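Local coordinates for putative Oleoyl-[acyl-carrier protein] thioesterase (Lactobacillus plantarum, PDB 2OWN), which probably hydrolyses the thioester of fatty acyl chains carried on acyl-carrier protein, releasing free fatty acids, as expected of an oleoyl-[acyl-carrier protein] thioesterase, at residues B[37-40]-B[41-45]; B[228-231]-B[232-235]. All coordinates share one frame; numbering follows the deposited sequence.

Interaction 1: residues B[37-40]-B[41-45]; sequences IAVL and ASEDQ
Two side-chain pairs four residues apart, Leu40 with Asp44 and Val39 with Glu43, lie side by side on helix 31-48, each joining one turn to the next; this is the long helix that the curved sheet of the N-terminal hotdog domain packs against. Asp44 folds back onto the preceding turn. Its first torsion (chi1 -64°) sets CG beside the backbone N, and the carboxylate then presents a face to the carbonyl oxygen of Leu40, with Leu40 O almost directly over Asp44 CG at 3.1 Å. Asp44 OD2 is equally near Leu40 O, a pairing of two acceptors that would be mildly unfavourable. Asp44 OD2 lies 4.0 Å from Leu40 CG. Arg17 of the second subunit forms a salt bridge with Asp44 OD1, which would offset part of this repulsion.

Glu43 behaves differently. Its chain runs extended beyond CG, passing Val39 O at 3.5 Å from Glu43 CG, and brings Glu43 OE2 alongside the methyl CG1 of Val39, also at 3.5 Å. Regular helical bonding supports both pairs: Glu43 N donates to Val39 O at 2.8 Å with an N-H...O angle of 163°, and Asp44 N reaches Leu40 O at 3.1 Å, so that the carbonyl beneath the carboxylate is already engaged.

Around the helix, Ile37 and Ala41 pack on Ile84 of strand 81-91, and Ala38 and Ser42 on Phe100 of strand 95-103. Leu40 meets Glu14 of strand 12-17, while Tyr20 of the second subunit packs on Val39 and Glu43, making this helix part of the dimer contact.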
loop_
_atom_site.group_PDB
_atom_site.type_symbol
_atom_site.label_atom_id
_atom_site.label_comp_id
_atom_site.label_asym_id
_atom_site.label_seq_id
_atom_site.Cartn_x
_atom_site.Cartn_y
_atom_site.Cartn_z
ATOM N N ILE B 37 9.657 4.083 -0.447
ATOM C CA ILE B 37 10.968 3.641 0.107
ATOM C C ILE B 37 12.060 4.724 0.003
ATOM O O ILE B 37 12.944 4.751 0.852
ATOM C CB ILE B 37 11.434 2.239 -0.437
ATOM C CG1 ILE B 37 11.844 2.266 -1.923
ATOM C CG2 ILE B 37 10.335 1.183 -0.136
ATOM C CD1 ILE B 37 12.181 0.885 -2.501
ATOM N N ALA B 38 12.015 5.570 -1.043
ATOM C CA ALA B 38 12.962 6.708 -1.205
ATOM C C ALA B 38 12.753 7.707 -0.052
ATOM O O ALA B 38 13.715 8.076 0.626
ATOM C CB ALA B 38 12.790 7.403 -2.549
ATOM N N VAL B 39 11.485 8.082 0.170
ATOM C CA VAL B 39 11.060 8.992 1.266
ATOM C C VAL B 39 11.312 8.370 2.666
ATOM O O VAL B 39 11.634 9.113 3.601
ATOM C CB VAL B 39 9.587 9.506 1.047
ATOM C CG1 VAL B 39 8.987 10.208 2.290
ATOM C CG2 VAL B 39 9.538 10.413 -0.180
ATOM N N LEU B 40 11.156 7.035 2.796
ATOM C CA LEU B 40 11.449 6.275 4.041
ATOM C C LEU B 40 12.925 6.462 4.413
ATOM O O LEU B 40 13.222 6.707 5.574
ATOM C CB LEU B 40 11.144 4.771 3.907
ATOM C CG LEU B 40 11.333 3.868 5.140
ATOM C CD1 LEU B 40 10.375 4.265 6.264
ATOM C CD2 LEU B 40 11.142 2.414 4.773
ATOM N N ALA B 41 13.818 6.325 3.422
ATOM C CA ALA B 41 15.280 6.545 3.588
ATOM C C ALA B 41 15.606 8.004 3.992
ATOM O O ALA B 41 16.488 8.231 4.851
ATOM C CB ALA B 41 16.046 6.162 2.312
ATOM N N SER B 42 14.884 8.962 3.390
ATOM C CA SER B 42 15.023 10.407 3.669
ATOM C C SER B 42 14.561 10.771 5.088
ATOM O O SER B 42 15.261 11.526 5.768
ATOM C CB SER B 42 14.287 11.255 2.612
ATOM O OG SER B 42 14.392 12.648 2.852
ATOM N N GLU B 43 13.396 10.255 5.512
ATOM C CA GLU B 43 12.867 10.496 6.888
ATOM C C GLU B 43 13.776 9.885 7.976
ATOM O O GLU B 43 13.948 10.502 9.023
ATOM C CB GLU B 43 11.398 10.052 7.062
ATOM C CG GLU B 43 10.392 10.925 6.265
ATOM C CD GLU B 43 8.909 10.549 6.452
ATOM O OE1 GLU B 43 8.543 9.831 7.419
ATOM O OE2 GLU B 43 8.089 11.010 5.622
ATOM N N ASP B 44 14.365 8.714 7.698
ATOM C CA ASP B 44 15.304 8.036 8.628
ATOM C C ASP B 44 16.650 8.735 8.742
ATOM O O ASP B 44 17.248 8.680 9.812
ATOM C CB ASP B 44 15.495 6.563 8.260
ATOM C CG ASP B 44 14.220 5.768 8.395
ATOM O OD1 ASP B 44 13.269 6.211 9.085
ATOM O OD2 ASP B 44 14.148 4.697 7.787
ATOM N N GLN B 45 17.142 9.321 7.637
ATOM C CA GLN B 45 18.376 10.135 7.641
ATOM C C GLN B 45 18.099 11.355 8.537
ATOM O O GLN B 45 18.885 11.648 9.444
ATOM C CB GLN B 45 18.788 10.613 6.230
ATOM C CG GLN B 45 20.104 11.451 6.197
ATOM C CD GLN B 45 20.566 11.891 4.805
ATOM O OE1 GLN B 45 19.842 11.778 3.814
ATOM N NE2 GLN B 45 21.785 12.424 4.742
#

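Interaction 2: residues B[228-231]-B[232-235]; sequences SEVA and DQVT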
loop_
_atom_site.group_PDB
_atom_site.type_symbol
_atom_site.label_atom_id
_atom_site.label_comp_id
_atom_site.label_asym_id
_atom_site.label_seq_id
_atom_site.Cartn_x
_atom_site.Cartn_y
_atom_site.Cartn_z
ATOM N N SER B 228 6.892 7.711 -29.414
ATOM C CA SER B 228 8.233 8.157 -29.043
ATOM C C SER B 228 9.209 7.893 -30.188
ATOM O O SER B 228 9.076 6.890 -30.892
ATOM C CB SER B 228 8.730 7.431 -27.794
ATOM O OG SER B 228 10.063 7.815 -27.468
ATOM N N GLU B 229 10.182 8.795 -30.346
ATOM C CA GLU B 229 11.264 8.639 -31.326
ATOM C C GLU B 229 12.306 7.614 -30.830
ATOM O O GLU B 229 13.058 7.078 -31.654
ATOM C CB GLU B 229 11.992 9.968 -31.592
ATOM C CG GLU B 229 11.159 11.152 -32.113
ATOM C CD GLU B 229 10.732 11.065 -33.577
ATOM O OE1 GLU B 229 10.531 9.962 -34.129
ATOM O OE2 GLU B 229 10.568 12.143 -34.186
ATOM N N VAL B 230 12.355 7.344 -29.507
ATOM C CA VAL B 230 13.317 6.406 -28.899
ATOM C C VAL B 230 12.891 4.975 -29.243
ATOM O O VAL B 230 11.709 4.628 -29.073
ATOM C CB VAL B 230 13.473 6.609 -27.357
ATOM C CG1 VAL B 230 14.505 5.655 -26.774
ATOM C CG2 VAL B 230 13.881 8.054 -27.047
ATOM N N ALA B 231 13.862 4.174 -29.714
ATOM C CA ALA B 231 13.661 2.768 -30.129
ATOM C C ALA B 231 13.018 1.911 -29.036
ATOM O O ALA B 231 13.428 2.011 -27.883
ATOM C CB ALA B 231 14.984 2.117 -30.594
ATOM N N ASP B 232 11.971 1.161 -29.403
ATOM C CA ASP B 232 11.216 0.252 -28.508
ATOM C C ASP B 232 10.469 0.941 -27.350
ATOM O O ASP B 232 10.093 0.260 -26.384
ATOM C CB ASP B 232 12.145 -0.880 -27.984
ATOM C CG ASP B 232 12.807 -1.667 -29.100
ATOM O OD1 ASP B 232 12.136 -1.998 -30.102
ATOM O OD2 ASP B 232 13.996 -2.002 -28.947
ATOM N N GLN B 233 10.184 2.250 -27.481
ATOM C CA GLN B 233 9.522 3.035 -26.441
ATOM C C GLN B 233 8.253 3.784 -26.855
ATOM O O GLN B 233 7.948 3.918 -28.043
ATOM C CB GLN B 233 10.520 4.031 -25.813
ATOM C CG GLN B 233 11.695 3.357 -25.081
ATOM C CD GLN B 233 12.585 4.303 -24.271
ATOM O OE1 GLN B 233 12.306 5.496 -24.117
ATOM N NE2 GLN B 233 13.653 3.748 -23.723
ATOM N N VAL B 234 7.496 4.175 -25.822
ATOM C CA VAL B 234 6.266 4.976 -25.909
ATOM C C VAL B 234 6.291 5.986 -24.750
ATOM O O VAL B 234 7.003 5.774 -23.746
ATOM C CB VAL B 234 4.962 4.127 -25.865
ATOM C CG1 VAL B 234 4.892 3.192 -27.055
ATOM C CG2 VAL B 234 4.856 3.330 -24.575
ATOM N N THR B 235 5.512 7.055 -24.890
ATOM C CA THR B 235 5.415 8.126 -23.886
ATOM C C THR B 235 3.974 8.291 -23.437
ATOM O O THR B 235 3.073 8.195 -24.270
ATOM C CB THR B 235 5.902 9.463 -24.471
ATOM O OG1 THR B 235 7.183 9.276 -25.081
ATOM C CG2 THR B 235 5.997 10.567 -23.392
HETATM O O HOH W 1 6.353 4.969 -30.028
HETATM O O HOH W 2 10.497 7.370 -24.905
#
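The side-chain amide of Gln233 turns one flat face to Val230, whose methyl CG1 stands almost squarely over the amide carbon, 3.4 Å from Gln233 CD; at the oxygen end of the amide sits water 2. This packing of a methyl over an amide lies at the hairpin loop between strands 218-227 and 233-241 of the C-terminal hotdog domain. Both residues have torsions that suit it: Val230 CG1 is anti to the backbone N (chi1 -178°), and Gln233 runs extended beyond CG, long enough to carry its amide across the valine.

Behind the side chains is a type II beta turn from Val230 to Gln233. Gln233 N donates to Val230 O at 3.2 Å, a bent bond with an N-H...O angle of 139°, and Asp232, at the third position of the turn, takes the positive phi (64°) that this turn type needs.

Ser228 ties the start of the loop to the same strand. Ser228 OG accepts from Val230 N at 3.1 Å, making an ST turn, and donates to water 2 at 2.6 Å; that water in turn donates to Gln233 OE1 at 2.7 Å, which fixes the oxygen end of the amide. Water 1 joins the backbones, accepting from Ser228 N and lying within bonding distance of Gln233 O.

Deeper in, Val234 is backbone hydrogen-bonded to Trp254 of strand 246-256, and Thr235 to Leu226 of strand 218-227. Thr235 OG1, hydrogen-bonded to Gln253, lies 3.6 Å from Ser228 CB.

Overall arrangement
Interaction 1 comes first along the chain, within helix 31-48 of the N-terminal hotdog domain; interaction 2 follows in the C-terminal one, at the hairpin between strands 218-227 and 233-241. Their centres lie about 32 Å apart on opposite sides of the chain's centre, and the nearest atoms are about 21 Å apart, so neither touches the other. The helical stretch is partly buried between strands of its own domain and the second subunit, whereas the hairpin end is a surface feature that no other chain of the assembly touches. Two hotdog domains thus follow in series, interaction 1 facing the second subunit on the helix of the first, interaction 2 at a strand end of the second, away from that interface.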